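Side-chain contacts in extracellular solute-binding protein (Conexibacter woesei, PDB 4P98), which probably binds a small solute outside the cell membrane and hands it to an ABC transporter, as a lipoprotein of the BMP family: residues A[43-48]-A[254-259]; A[99-104]-A[262-267]; A[67-72]-A[91-96]. All blocks are in the same frame, centred on the assembly; numbering follows the deposited sequence.

Contact 1: A[43-48]-A[254-259]; sequences ERLKAD and SYLEQI
Leu45 and Leu256 extend toward each other from helices 34-45 and 249-261 and meet tip to tip, methyl against methyl. The two CD1 atoms, Leu45 CD1 and Leu256 CD1, are 3.7 Å apart, and this one methyl of Leu256 does most of the touching: it also lies 3.8 Å from Leu45 CG, whereas Leu45 CD2 is more distant, at 4.2 Å from Leu256 CD1. Behind that methyl, the branch carbon Leu256 CG approaches Leu45 CD1 to 4.1 Å. The two leucines reach this meeting by different first torsions. In Leu45 the branch stands opposite the backbone N (chi1 -166°), while in Leu256 it stands opposite the carbonyl carbon (chi1 -61°), and both CB atoms already point at the facing segment. Asp48 closes one flank of the same methyl with the base of its side chain and with its backbone, Asp48 CB lying 4.0 Å and Asp48 O 3.9 Å from Leu256 CD1. Its carboxylate is engaged with another partner, for Asp48 OD2 is hydrogen-bonded to Gln253, one residue ahead of 254-259, and Asp48 O accepts a bond from Arg260. Leu45 itself packs further along helix 249-261, on Leu249, Tyr252 and Gln253. Shortening this side chain to an alanine would probably leave the Leu256 CD1 methyl without its main partner and open a gap between the two helices. The chemistry is therefore divided: between the segments themselves the contact is van der Waals packing, mostly apolar, and sets no precise angle, whereas the directional bonds that Gln253 and Arg260 of helix 249-261 make to Asp48 OD2 and Asp48 O tie the chain at Asp48 to that helix beside the leucine pair.

Contact 2: A[99-104]-A[262-267]; sequences DVHFSA and GTFGRR
His101 lays its CB over the face of the Phe264 ring, a CH-pi contact in which His101 CB sits 3.6 Å from the Phe264 ring centroid and only 12° off the ring normal. The phenyl group gets there because its CG stands anti to the backbone N (chi1 -167°), which carries the ring from the 262-267 loop toward strand 101-105. His101 turns the other way, with CG anti to its carbonyl carbon, and the two side chains run antiparallel alongside one another. The imidazole thus comes back along the phenylalanine toward its root, bringing His101 CD2 to 3.6 Å from Phe264 CB; the ring planes are inclined at 56°. His101 ND1 is hydrogen-bonded to the carbonyl of Asp77, which helps fix the imidazole's rotation. At the far end the phenyl edge meets the backbone, Phe264 CZ lying 3.2 Å from Phe102 O, close to the ring plane. Gly262, with positive phi, forms a Schellman motif at the end of helix 249-261, and the loop then delivers Phe264 onto Leu78 and Asp119 as well. This is the packing of a connecting loop, here leading from helix 249-261 into the outermost strand 268-271, against the parallel sheet of an alpha/beta domain.

Contact 3: A[67-72]-A[91-96]; sequences VIRQFA and LRVATE
Arg69 of helix 61-73 and Glu96 of segment 91-96 form a side-on, two-nitrogen salt bridge. The arginine CA packs against Val93 CG1, with Arg69 CA and Val93 CG1 3.8 Å apart. From CB the chain first runs extended, with CG anti to the backbone N, and then bends at chi3 (-64°), which swings the guanidinium edge toward the carboxylate. Arg69 CG and CD pass alongside Glu96 OE1, the CD at 3.7 Å. Arg69 NE then donates to Glu96 OE1 at 2.8 Å, and at the tip Arg69 NH2 donates to Glu96 OE2 at 2.7 Å, almost straight at 175°. Each oxygen offers its syn lone pair, and the guanidinium and carboxylate planes are only 9° apart, so the paired bonds hold the two groups nearly coplanar and fix their rotation. Val93 CG2 lies over one guanidinium face, 4.1 Å from Arg69 NH2. That nitrogen also bridges to Glu65 one turn earlier, so its charge is probably shared between two carboxylates. Beneath the ion pair, Ile68 CG2 rests 3.8 Å from Val93 CB, the start of the apolar layer. Ile68 continues this layer onto Val86, Pro89 and Ile90 of helix 84-94, and reaches Ile24 of strand 22-25 and Phe102 of strand 101-105, so that the two helices lie side by side on the parallel sheet with the salt bridge at their outer margin.

All three contacts belong to the domain built on the six-stranded parallel sheet, and contact 2 links the other two. Its centre lies about 13 Å from those of contacts 1 and 3, which are about 20 Å apart and do not touch. Tyr255 OH probably bonds Ser103 OG between contacts 1 and 2, and the Phe102 ring packs on Ala94, Ile68 and Ala72 of contact 3; strand 101-105 thus meets helix 249-261 on one face and helices 61-73 and 84-94 on the other. Contact 3 is nested within the loop closed by contact 1, whereas contacts 1 and 2 interlace. The chain returns late, through helix 249-261 and strand 268-271, to the domain its N-terminal part began.

Contact 1: A[43-48]-A[254-259]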
ATOM      1  N   GLU A  43      -7.978  -7.195 -11.535  1.00 18.49           N
ATOM      2  CA  GLU A  43      -9.388  -7.541 -11.730  1.00 20.91           C
ATOM      3  C   GLU A  43     -10.127  -6.405 -12.433  1.00 19.46           C
ATOM      4  O   GLU A  43     -10.831  -6.636 -13.403  1.00 18.76           O
ATOM      5  CB  GLU A  43     -10.080  -7.855 -10.395  1.00 24.85           C
ATOM      6  CG  GLU A  43     -10.006  -9.311  -9.989  1.00 31.87           C
ATOM      7  CD  GLU A  43     -10.676 -10.224 -11.005  1.00 36.61           C
ATOM      8  OE1 GLU A  43     -11.921 -10.186 -11.129  1.00 44.88           O
ATOM      9  OE2 GLU A  43      -9.957 -10.975 -11.687  1.00 40.88           O
ATOM     10  N   ARG A  44      -9.953  -5.183 -11.946  1.00 17.84           N
ATOM     11  CA  ARG A  44     -10.611  -4.029 -12.550  1.00 18.42           C
ATOM     12  C   ARG A  44     -10.135  -3.771 -13.981  1.00 18.62           C
ATOM     13  O   ARG A  44     -10.893  -3.230 -14.785  1.00 19.43           O
ATOM     14  CB  ARG A  44     -10.432  -2.778 -11.685  1.00 19.56           C
ATOM     15  CG  ARG A  44     -11.120  -2.879 -10.331  1.00 22.79           C
ATOM     16  CD  ARG A  44     -10.635  -1.801  -9.380  1.00 27.74           C
ATOM     17  NE  ARG A  44     -11.239  -0.498  -9.671  1.00 29.42           N
ATOM     18  CZ  ARG A  44     -10.670   0.687  -9.425  1.00 34.12           C
ATOM     19  NH1 ARG A  44     -11.338   1.800  -9.730  1.00 33.80           N
ATOM     20  NH2 ARG A  44      -9.437   0.775  -8.889  1.00 33.84           N
ATOM     21  N   LEU A  45      -8.900  -4.171 -14.296  1.00 16.54           N
ATOM     22  CA  LEU A  45      -8.328  -3.988 -15.636  1.00 16.53           C
ATOM     23  C   LEU A  45      -9.000  -4.859 -16.701  1.00 16.85           C
ATOM     24  O   LEU A  45      -8.920  -4.553 -17.886  1.00 18.14           O
ATOM     25  CB  LEU A  45      -6.830  -4.281 -15.614  1.00 16.40           C
ATOM     26  CG  LEU A  45      -5.980  -3.854 -16.803  1.00 17.17           C
ATOM     27  CD1 LEU A  45      -5.847  -2.334 -16.831  1.00 17.60           C
ATOM     28  CD2 LEU A  45      -4.603  -4.501 -16.717  1.00 16.47           C
ATOM     29  N   LYS A  46      -9.670  -5.930 -16.290  1.00 18.43           N
ATOM     30  CA  LYS A  46     -10.410  -6.777 -17.243  1.00 21.17           C
ATOM     31  C   LYS A  46     -11.434  -5.980 -18.062  1.00 21.03           C
ATOM     32  O   LYS A  46     -11.673  -6.279 -19.231  1.00 20.82           O
ATOM     33  CB  LYS A  46     -11.078  -7.938 -16.516  1.00 23.80           C
ATOM     34  CG  LYS A  46     -10.052  -8.854 -15.866  1.00 27.27           C
ATOM     35  CD  LYS A  46     -10.660 -10.063 -15.178  1.00 30.62           C
ATOM     36  CE  LYS A  46      -9.542 -10.927 -14.616  1.00 32.08           C
ATOM     37  NZ  LYS A  46     -10.082 -12.166 -13.983  1.00 38.46           N
ATOM     38  N   ALA A  47     -12.007  -4.945 -17.455  1.00 20.36           N
ATOM     39  CA  ALA A  47     -12.952  -4.063 -18.150  1.00 22.16           C
ATOM     40  C   ALA A  47     -12.296  -3.210 -19.235  1.00 21.38           C
ATOM     41  O   ALA A  47     -12.981  -2.692 -20.102  1.00 20.01           O
ATOM     42  CB  ALA A  47     -13.666  -3.169 -17.149  1.00 23.00           C
ATOM     43  N   ASP A  48     -10.976  -3.057 -19.180  1.00 21.43           N
ATOM     44  CA  ASP A  48     -10.237  -2.341 -20.214  1.00 22.58           C
ATOM     45  C   ASP A  48      -9.730  -3.286 -21.307  1.00 24.87           C
ATOM     46  O   ASP A  48      -8.953  -2.873 -22.165  1.00 26.92           O
ATOM     47  CB  ASP A  48      -9.066  -1.575 -19.591  1.00 22.84           C
ATOM     48  CG  ASP A  48      -9.520  -0.560 -18.573  1.00 22.50           C
ATOM     49  OD1 ASP A  48     -10.212   0.386 -18.972  1.00 27.54           O
ATOM     50  OD2 ASP A  48      -9.212  -0.698 -17.370  1.00 22.66           O
ATOM     51  N   SER A 254      -2.564   2.765 -18.071  1.00 13.05           N
ATOM     52  CA  SER A 254      -1.549   3.459 -18.866  1.00 13.33           C
ATOM     53  C   SER A 254      -0.660   2.458 -19.614  1.00 13.89           C
ATOM     54  O   SER A 254      -0.314   2.676 -20.787  1.00 14.80           O
ATOM     55  CB  SER A 254      -0.708   4.386 -17.987  1.00 13.21           C
ATOM     56  OG  SER A 254       0.284   5.055 -18.767  1.00 14.80           O
ATOM     57  N   TYR A 255      -0.296   1.362 -18.954  1.00 11.97           N
ATOM     58  CA  TYR A 255       0.438   0.288 -19.636  1.00 12.28           C
ATOM     59  C   TYR A 255      -0.286  -0.247 -20.878  1.00 12.32           C
ATOM     60  O   TYR A 255       0.332  -0.466 -21.923  1.00 13.40           O
ATOM     61  CB  TYR A 255       0.696  -0.891 -18.681  1.00 12.33           C
ATOM     62  CG  TYR A 255       1.630  -0.635 -17.513  1.00 11.59           C
ATOM     63  CD1 TYR A 255       2.540   0.415 -17.509  1.00 11.00           C
ATOM     64  CD2 TYR A 255       1.622  -1.492 -16.411  1.00 11.37           C
ATOM     65  CE1 TYR A 255       3.393   0.623 -16.435  1.00 11.45           C
ATOM     66  CE2 TYR A 255       2.478  -1.295 -15.342  1.00 11.27           C
ATOM     67  CZ  TYR A 255       3.372  -0.258 -15.357  1.00 10.79           C
ATOM     68  OH  TYR A 255       4.217  -0.086 -14.279  1.00 11.24           O
ATOM     69  N   LEU A 256      -1.587  -0.482 -20.765  1.00 12.03           N
ATOM     70  CA  LEU A 256      -2.360  -0.976 -21.915  1.00 14.67           C
ATOM     71  C   LEU A 256      -2.402   0.056 -23.037  1.00 14.98           C
ATOM     72  O   LEU A 256      -2.236  -0.277 -24.217  1.00 15.66           O
ATOM     73  CB  LEU A 256      -3.778  -1.342 -21.493  1.00 15.92           C
ATOM     74  CG  LEU A 256      -3.977  -2.439 -20.453  1.00 17.75           C
ATOM     75  CD1 LEU A 256      -5.429  -2.891 -20.457  1.00 20.35           C
ATOM     76  CD2 LEU A 256      -3.054  -3.629 -20.651  1.00 19.21           C
ATOM     77  N   GLU A 257      -2.603   1.319 -22.676  1.00 15.84           N
ATOM     78  CA  GLU A 257      -2.598   2.394 -23.676  1.00 17.58           C
ATOM     79  C   GLU A 257      -1.253   2.534 -24.383  1.00 16.71           C
ATOM     80  O   GLU A 257      -1.194   2.735 -25.602  1.00 19.79           O
ATOM     81  CB  GLU A 257      -3.019   3.716 -23.045  1.00 18.81           C
ATOM     82  CG  GLU A 257      -4.524   3.817 -22.857  1.00 23.28           C
ATOM     83  CD  GLU A 257      -5.239   3.894 -24.200  1.00 29.73           C
ATOM     84  OE1 GLU A 257      -5.127   4.941 -24.882  1.00 36.13           O
ATOM     85  OE2 GLU A 257      -5.871   2.898 -24.594  1.00 32.12           O
ATOM     86  N   GLN A 258      -0.179   2.424 -23.620  1.00 15.41           N
ATOM     87  CA  GLN A 258       1.162   2.479 -24.176  1.00 15.80           C
ATOM     88  C   GLN A 258       1.390   1.357 -25.174  1.00 16.75           C
ATOM     89  O   GLN A 258       1.935   1.581 -26.251  1.00 17.72           O
ATOM     90  CB  GLN A 258       2.204   2.397 -23.069  1.00 14.12           C
ATOM     91  CG  GLN A 258       2.332   3.648 -22.241  1.00 14.32           C
ATOM     92  CD  GLN A 258       3.189   3.424 -21.009  1.00 14.57           C
ATOM     93  OE1 GLN A 258       4.321   2.931 -21.107  1.00 13.07           O
ATOM     94  NE2 GLN A 258       2.663   3.793 -19.848  1.00 12.46           N
ATOM     95  N   ILE A 259       0.980   0.149 -24.805  1.00 17.92           N
ATOM     96  CA  ILE A 259       1.143  -1.010 -25.685  1.00 18.79           C
ATOM     97  C   ILE A 259       0.323  -0.805 -26.961  1.00 19.47           C
ATOM     98  O   ILE A 259       0.810  -1.036 -28.055  1.00 17.83           O
ATOM     99  CB  ILE A 259       0.752  -2.304 -24.946  1.00 17.69           C
ATOM    100  CG1 ILE A 259       1.845  -2.645 -23.931  1.00 17.81           C
ATOM    101  CG2 ILE A 259       0.539  -3.461 -25.908  1.00 18.36           C
ATOM    102  CD1 ILE A 259       1.388  -3.607 -22.862  1.00 18.39           C
TER

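Contact 2: A[99-104]-A[262-267]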
ATOM      1  N   ASP A  99      10.603  -7.282 -27.528  1.00 21.37           N
ATOM      2  CA  ASP A  99       9.257  -6.915 -27.981  1.00 23.30           C
ATOM      3  C   ASP A  99       8.153  -7.221 -26.962  1.00 20.64           C
ATOM      4  O   ASP A  99       6.989  -6.950 -27.226  1.00 23.57           O
ATOM      5  CB  ASP A  99       8.937  -7.601 -29.319  1.00 26.40           C
ATOM      6  CG  ASP A  99       9.788  -7.078 -30.461  1.00 31.20           C
ATOM      7  OD1 ASP A  99      10.233  -5.913 -30.406  1.00 35.40           O
ATOM      8  OD2 ASP A  99      10.010  -7.834 -31.425  1.00 37.17           O
ATOM      9  N   VAL A 100       8.511  -7.794 -25.814  1.00 18.67           N
ATOM     10  CA  VAL A 100       7.561  -8.006 -24.722  1.00 16.88           C
ATOM     11  C   VAL A 100       7.714  -6.836 -23.751  1.00 16.55           C
ATOM     12  O   VAL A 100       8.798  -6.264 -23.617  1.00 16.31           O
ATOM     13  CB  VAL A 100       7.801  -9.363 -24.035  1.00 17.38           C
ATOM     14  CG1 VAL A 100       6.809  -9.605 -22.906  1.00 17.33           C
ATOM     15  CG2 VAL A 100       7.682 -10.486 -25.071  1.00 17.72           C
ATOM     16  N   HIS A 101       6.622  -6.477 -23.090  1.00 16.09           N
ATOM     17  CA  HIS A 101       6.583  -5.313 -22.216  1.00 15.75           C
ATOM     18  C   HIS A 101       6.548  -5.758 -20.756  1.00 14.34           C
ATOM     19  O   HIS A 101       5.846  -6.707 -20.410  1.00 15.56           O
ATOM     20  CB  HIS A 101       5.369  -4.454 -22.584  1.00 16.24           C
ATOM     21  CG  HIS A 101       5.268  -4.179 -24.053  1.00 16.28           C
ATOM     22  ND1 HIS A 101       4.407  -4.864 -24.885  1.00 18.17           N
ATOM     23  CD2 HIS A 101       5.976  -3.348 -24.850  1.00 18.52           C
ATOM     24  CE1 HIS A 101       4.561  -4.431 -26.126  1.00 18.26           C
ATOM     25  NE2 HIS A 101       5.508  -3.514 -26.131  1.00 18.69           N
ATOM     26  N   PHE A 102       7.329  -5.085 -19.913  1.00 13.30           N
ATOM     27  CA  PHE A 102       7.489  -5.470 -18.513  1.00 12.93           C
ATOM     28  C   PHE A 102       7.307  -4.295 -17.566  1.00 12.80           C
ATOM     29  O   PHE A 102       7.573  -3.147 -17.935  1.00 12.33           O
ATOM     30  CB  PHE A 102       8.883  -6.055 -18.290  1.00 12.78           C
ATOM     31  CG  PHE A 102       9.169  -7.290 -19.108  1.00 12.99           C
ATOM     32  CD1 PHE A 102       9.606  -7.194 -20.419  1.00 13.26           C
ATOM     33  CD2 PHE A 102       9.014  -8.552 -18.549  1.00 14.58           C
ATOM     34  CE1 PHE A 102       9.861  -8.333 -21.173  1.00 14.27           C
ATOM     35  CE2 PHE A 102       9.279  -9.697 -19.292  1.00 15.01           C
ATOM     36  CZ  PHE A 102       9.699  -9.587 -20.596  1.00 14.67           C
ATOM     37  N   SER A 103       6.876  -4.598 -16.344  1.00 11.86           N
ATOM     38  CA  SER A 103       6.783  -3.611 -15.271  1.00 11.79           C
ATOM     39  C   SER A 103       7.492  -4.117 -14.032  1.00 12.18           C
ATOM     40  O   SER A 103       7.404  -5.302 -13.693  1.00 13.37           O
ATOM     41  CB  SER A 103       5.329  -3.312 -14.946  1.00 11.30           C
ATOM     42  OG  SER A 103       5.193  -2.591 -13.736  1.00 11.93           O
ATOM     43  N   ALA A 104       8.181  -3.215 -13.350  1.00 12.67           N
ATOM     44  CA  ALA A 104       8.871  -3.546 -12.109  1.00 12.29           C
ATOM     45  C   ALA A 104       8.658  -2.429 -11.104  1.00 12.70           C
ATOM     46  O   ALA A 104       8.423  -1.277 -11.489  1.00 12.05           O
ATOM     47  CB  ALA A 104      10.355  -3.749 -12.372  1.00 12.60           C
ATOM     48  N   GLY A 262       2.061   1.804 -29.138  1.00 20.71           N
ATOM     49  CA  GLY A 262       3.462   1.569 -29.420  1.00 19.78           C
ATOM     50  C   GLY A 262       4.419   2.479 -28.673  1.00 18.70           C
ATOM     51  O   GLY A 262       5.527   2.700 -29.138  1.00 19.87           O
ATOM     52  N   THR A 263       4.011   3.002 -27.517  1.00 15.96           N
ATOM     53  CA  THR A 263       4.845   3.945 -26.759  1.00 16.81           C
ATOM     54  C   THR A 263       5.390   3.390 -25.433  1.00 16.20           C
ATOM     55  O   THR A 263       5.936   4.127 -24.623  1.00 17.54           O
ATOM     56  CB  THR A 263       4.043   5.209 -26.420  1.00 16.70           C
ATOM     57  OG1 THR A 263       2.865   4.841 -25.687  1.00 16.22           O
ATOM     58  CG2 THR A 263       3.655   5.937 -27.686  1.00 17.45           C
ATOM     59  N   PHE A 264       5.240   2.099 -25.202  1.00 16.34           N
ATOM     60  CA  PHE A 264       5.655   1.505 -23.934  1.00 15.08           C
ATOM     61  C   PHE A 264       7.153   1.561 -23.709  1.00 14.35           C
ATOM     62  O   PHE A 264       7.935   1.357 -24.632  1.00 16.11           O
ATOM     63  CB  PHE A 264       5.172   0.052 -23.852  1.00 14.79           C
ATOM     64  CG  PHE A 264       5.274  -0.542 -22.470  1.00 13.60           C
ATOM     65  CD1 PHE A 264       6.493  -1.023 -21.993  1.00 14.03           C
ATOM     66  CD2 PHE A 264       4.161  -0.623 -21.647  1.00 13.75           C
ATOM     67  CE1 PHE A 264       6.598  -1.557 -20.710  1.00 13.56           C
ATOM     68  CE2 PHE A 264       4.258  -1.156 -20.365  1.00 14.11           C
ATOM     69  CZ  PHE A 264       5.481  -1.629 -19.902  1.00 13.70           C
ATOM     70  N   GLY A 265       7.551   1.848 -22.480  1.00 13.77           N
ATOM     71  CA  GLY A 265       8.943   1.696 -22.064  1.00 14.37           C
ATOM     72  C   GLY A 265       9.528   2.930 -21.391  1.00 14.95           C
ATOM     73  O   GLY A 265       9.287   4.067 -21.812  1.00 15.69           O
ATOM     74  N   ARG A 266      10.305   2.689 -20.345  1.00 14.52           N
ATOM     75  CA  ARG A 266      11.047   3.722 -19.623  1.00 15.87           C
ATOM     76  C   ARG A 266      10.213   4.791 -18.917  1.00 15.08           C
ATOM     77  O   ARG A 266      10.761   5.777 -18.451  1.00 16.41           O
ATOM     78  CB  ARG A 266      12.148   4.334 -20.513  1.00 18.60           C
ATOM     79  CG  ARG A 266      13.338   3.397 -20.560  1.00 22.13           C
ATOM     80  CD  ARG A 266      14.408   3.739 -21.566  1.00 24.26           C
ATOM     81  NE  ARG A 266      15.545   2.840 -21.334  1.00 27.93           N
ATOM     82  CZ  ARG A 266      16.617   2.734 -22.117  1.00 28.93           C
ATOM     83  NH1 ARG A 266      17.579   1.881 -21.791  1.00 29.63           N
ATOM     84  NH2 ARG A 266      16.729   3.450 -23.222  1.00 30.69           N
ATOM     85  N   ARG A 267       8.915   4.550 -18.763  1.00 13.64           N
ATOM     86  CA  ARG A 267       8.081   5.366 -17.892  1.00 14.20           C
ATOM     87  C   ARG A 267       8.473   5.089 -16.453  1.00 14.45           C
ATOM     88  O   ARG A 267       8.740   3.926 -16.085  1.00 13.78           O
ATOM     89  CB  ARG A 267       6.609   5.038 -18.103  1.00 15.33           C
ATOM     90  CG  ARG A 267       5.642   6.123 -17.637  1.00 17.58           C
ATOM     91  CD  ARG A 267       5.705   7.373 -18.532  1.00 16.81           C
ATOM     92  NE  ARG A 267       5.277   7.120 -19.908  1.00 17.97           N
ATOM     93  CZ  ARG A 267       4.011   7.065 -20.322  1.00 19.17           C
ATOM     94  NH1 ARG A 267       2.998   7.219 -19.461  1.00 18.08           N
ATOM     95  NH2 ARG A 267       3.750   6.837 -21.612  1.00 21.06           N
TER

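Contact 3: A[67-72]-A[91-96]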
ATOM      1  N   VAL A  67       9.381 -18.256 -14.181  1.00 21.87           N
ATOM      2  CA  VAL A  67       7.952 -18.005 -14.369  1.00 20.84           C
ATOM      3  C   VAL A  67       7.769 -16.804 -15.297  1.00 21.19           C
ATOM      4  O   VAL A  67       6.960 -16.839 -16.228  1.00 17.78           O
ATOM      5  CB  VAL A  67       7.242 -17.742 -13.021  1.00 22.84           C
ATOM      6  CG1 VAL A  67       5.808 -17.274 -13.230  1.00 23.36           C
ATOM      7  CG2 VAL A  67       7.260 -18.988 -12.150  1.00 25.71           C
ATOM      8  N   ILE A  68       8.526 -15.741 -15.035  1.00 19.85           N
ATOM      9  CA  ILE A  68       8.514 -14.554 -15.889  1.00 17.49           C
ATOM     10  C   ILE A  68       8.913 -14.943 -17.324  1.00 17.61           C
ATOM     11  O   ILE A  68       8.242 -14.577 -18.290  1.00 18.90           O
ATOM     12  CB  ILE A  68       9.450 -13.456 -15.313  1.00 16.14           C
ATOM     13  CG1 ILE A  68       8.883 -12.922 -14.002  1.00 16.12           C
ATOM     14  CG2 ILE A  68       9.638 -12.320 -16.311  1.00 15.30           C
ATOM     15  CD1 ILE A  68       9.902 -12.209 -13.141  1.00 16.57           C
ATOM     16  N   ARG A  69       9.991 -15.708 -17.463  1.00 18.96           N
ATOM     17  CA  ARG A  69      10.461 -16.137 -18.778  1.00 19.77           C
ATOM     18  C   ARG A  69       9.376 -16.911 -19.530  1.00 18.95           C
ATOM     19  O   ARG A  69       9.168 -16.696 -20.724  1.00 17.75           O
ATOM     20  CB  ARG A  69      11.728 -16.995 -18.656  1.00 21.56           C
ATOM     21  CG  ARG A  69      12.289 -17.444 -20.001  1.00 23.61           C
ATOM     22  CD  ARG A  69      13.639 -18.141 -19.890  1.00 23.48           C
ATOM     23  NE  ARG A  69      14.657 -17.229 -19.384  1.00 22.23           N
ATOM     24  CZ  ARG A  69      15.152 -17.234 -18.152  1.00 23.17           C
ATOM     25  NH1 ARG A  69      14.768 -18.142 -17.254  1.00 24.40           N
ATOM     26  NH2 ARG A  69      16.062 -16.324 -17.821  1.00 21.59           N
ATOM     27  N   GLN A  70       8.693 -17.798 -18.817  1.00 19.06           N
ATOM     28  CA  GLN A  70       7.657 -18.641 -19.406  1.00 22.41           C
ATOM     29  C   GLN A  70       6.488 -17.818 -19.943  1.00 22.26           C
ATOM     30  O   GLN A  70       5.978 -18.101 -21.021  1.00 22.64           O
ATOM     31  CB  GLN A  70       7.168 -19.668 -18.371  1.00 27.39           C
ATOM     32  CG  GLN A  70       6.006 -20.521 -18.828  1.00 34.65           C
ATOM     33  CD  GLN A  70       5.635 -21.596 -17.821  1.00 46.05           C
ATOM     34  OE1 GLN A  70       5.907 -21.477 -16.616  1.00 53.17           O
ATOM     35  NE2 GLN A  70       5.011 -22.654 -18.310  1.00 47.97           N
ATOM     36  N   PHE A  71       6.061 -16.792 -19.210  1.00 21.06           N
ATOM     37  CA  PHE A  71       5.003 -15.919 -19.712  1.00 20.88           C
ATOM     38  C   PHE A  71       5.444 -15.162 -20.962  1.00 20.67           C
ATOM     39  O   PHE A  71       4.684 -15.043 -21.923  1.00 21.67           O
ATOM     40  CB  PHE A  71       4.530 -14.928 -18.640  1.00 19.93           C
ATOM     41  CG  PHE A  71       3.586 -15.525 -17.635  1.00 21.53           C
ATOM     42  CD1 PHE A  71       2.377 -16.082 -18.042  1.00 23.65           C
ATOM     43  CD2 PHE A  71       3.883 -15.509 -16.284  1.00 20.38           C
ATOM     44  CE1 PHE A  71       1.487 -16.609 -17.117  1.00 23.67           C
ATOM     45  CE2 PHE A  71       3.005 -16.043 -15.355  1.00 21.93           C
ATOM     46  CZ  PHE A  71       1.807 -16.601 -15.770  1.00 22.71           C
ATOM     47  N   ALA A  72       6.668 -14.642 -20.949  1.00 19.07           N
ATOM     48  CA  ALA A  72       7.194 -13.938 -22.117  1.00 19.66           C
ATOM     49  C   ALA A  72       7.332 -14.871 -23.318  1.00 19.71           C
ATOM     50  O   ALA A  72       7.011 -14.486 -24.438  1.00 20.10           O
ATOM     51  CB  ALA A  72       8.533 -13.301 -21.798  1.00 18.92           C
ATOM     52  N   LEU A  91      13.887  -7.295 -14.640  1.00 11.54           N
ATOM     53  CA  LEU A  91      14.858  -6.562 -15.454  1.00 14.04           C
ATOM     54  C   LEU A  91      15.756  -7.491 -16.274  1.00 14.97           C
ATOM     55  O   LEU A  91      16.110  -7.167 -17.394  1.00 15.33           O
ATOM     56  CB  LEU A  91      15.717  -5.638 -14.595  1.00 15.26           C
ATOM     57  CG  LEU A  91      14.955  -4.564 -13.818  1.00 16.26           C
ATOM     58  CD1 LEU A  91      15.904  -3.860 -12.879  1.00 18.79           C
ATOM     59  CD2 LEU A  91      14.330  -3.567 -14.769  1.00 18.21           C
ATOM     60  N   ARG A  92      16.109  -8.646 -15.714  1.00 16.25           N
ATOM     61  CA  ARG A  92      16.969  -9.605 -16.410  1.00 16.77           C
ATOM     62  C   ARG A  92      16.271 -10.248 -17.609  1.00 16.02           C
ATOM     63  O   ARG A  92      16.840 -10.321 -18.705  1.00 16.50           O
ATOM     64  CB  ARG A  92      17.448 -10.693 -15.443  1.00 17.96           C
ATOM     65  CG  ARG A  92      18.292 -10.187 -14.278  1.00 19.23           C
ATOM     66  CD  ARG A  92      18.838 -11.368 -13.500  1.00 20.52           C
ATOM     67  NE  ARG A  92      19.796 -12.060 -14.344  1.00 20.30           N
ATOM     68  CZ  ARG A  92      21.075 -11.728 -14.455  1.00 20.25           C
ATOM     69  NH1 ARG A  92      21.585 -10.740 -13.727  1.00 20.81           N
ATOM     70  NH2 ARG A  92      21.854 -12.403 -15.286  1.00 21.20           N
ATOM     71  N   VAL A  93      15.035 -10.694 -17.402  1.00 14.44           N
ATOM     72  CA  VAL A  93      14.287 -11.371 -18.453  1.00 15.26           C
ATOM     73  C   VAL A  93      13.894 -10.382 -19.548  1.00 15.23           C
ATOM     74  O   VAL A  93      13.900 -10.735 -20.721  1.00 16.32           O
ATOM     75  CB  VAL A  93      13.072 -12.138 -17.892  1.00 16.31           C
ATOM     76  CG1 VAL A  93      12.274 -12.806 -19.001  1.00 17.91           C
ATOM     77  CG2 VAL A  93      13.550 -13.195 -16.906  1.00 17.93           C
ATOM     78  N   ALA A  94      13.591  -9.141 -19.172  1.00 14.24           N
ATOM     79  CA  ALA A  94      13.280  -8.103 -20.155  1.00 15.27           C
ATOM     80  C   ALA A  94      14.317  -8.018 -21.282  1.00 15.81           C
ATOM     81  O   ALA A  94      13.945  -7.838 -22.440  1.00 17.27           O
ATOM     82  CB  ALA A  94      13.119  -6.739 -19.478  1.00 16.58           C
ATOM     83  N   THR A  95      15.599  -8.177 -20.947  1.00 15.61           N
ATOM     84  CA  THR A  95      16.669  -8.121 -21.944  1.00 17.19           C
ATOM     85  C   THR A  95      16.571  -9.254 -22.967  1.00 17.28           C
ATOM     86  O   THR A  95      17.085  -9.115 -24.065  1.00 17.00           O
ATOM     87  CB  THR A  95      18.073  -8.166 -21.303  1.00 18.17           C
ATOM     88  OG1 THR A  95      18.305  -9.469 -20.741  1.00 20.29           O
ATOM     89  CG2 THR A  95      18.222  -7.090 -20.216  1.00 18.86           C
ATOM     90  N   GLU A  96      15.917 -10.361 -22.605  1.00 17.66           N
ATOM     91  CA  GLU A  96      15.749 -11.518 -23.495  1.00 19.20           C
ATOM     92  C   GLU A  96      14.599 -11.374 -24.495  1.00 20.06           C
ATOM     93  O   GLU A  96      14.567 -12.077 -25.508  1.00 20.94           O
ATOM     94  CB  GLU A  96      15.506 -12.798 -22.677  1.00 19.55           C
ATOM     95  CG  GLU A  96      16.570 -13.136 -21.645  1.00 19.53           C
ATOM     96  CD  GLU A  96      16.159 -14.289 -20.726  1.00 22.78           C
ATOM     97  OE1 GLU A  96      15.228 -15.053 -21.064  1.00 22.02           O
ATOM     98  OE2 GLU A  96      16.756 -14.433 -19.641  1.00 25.94           O
TER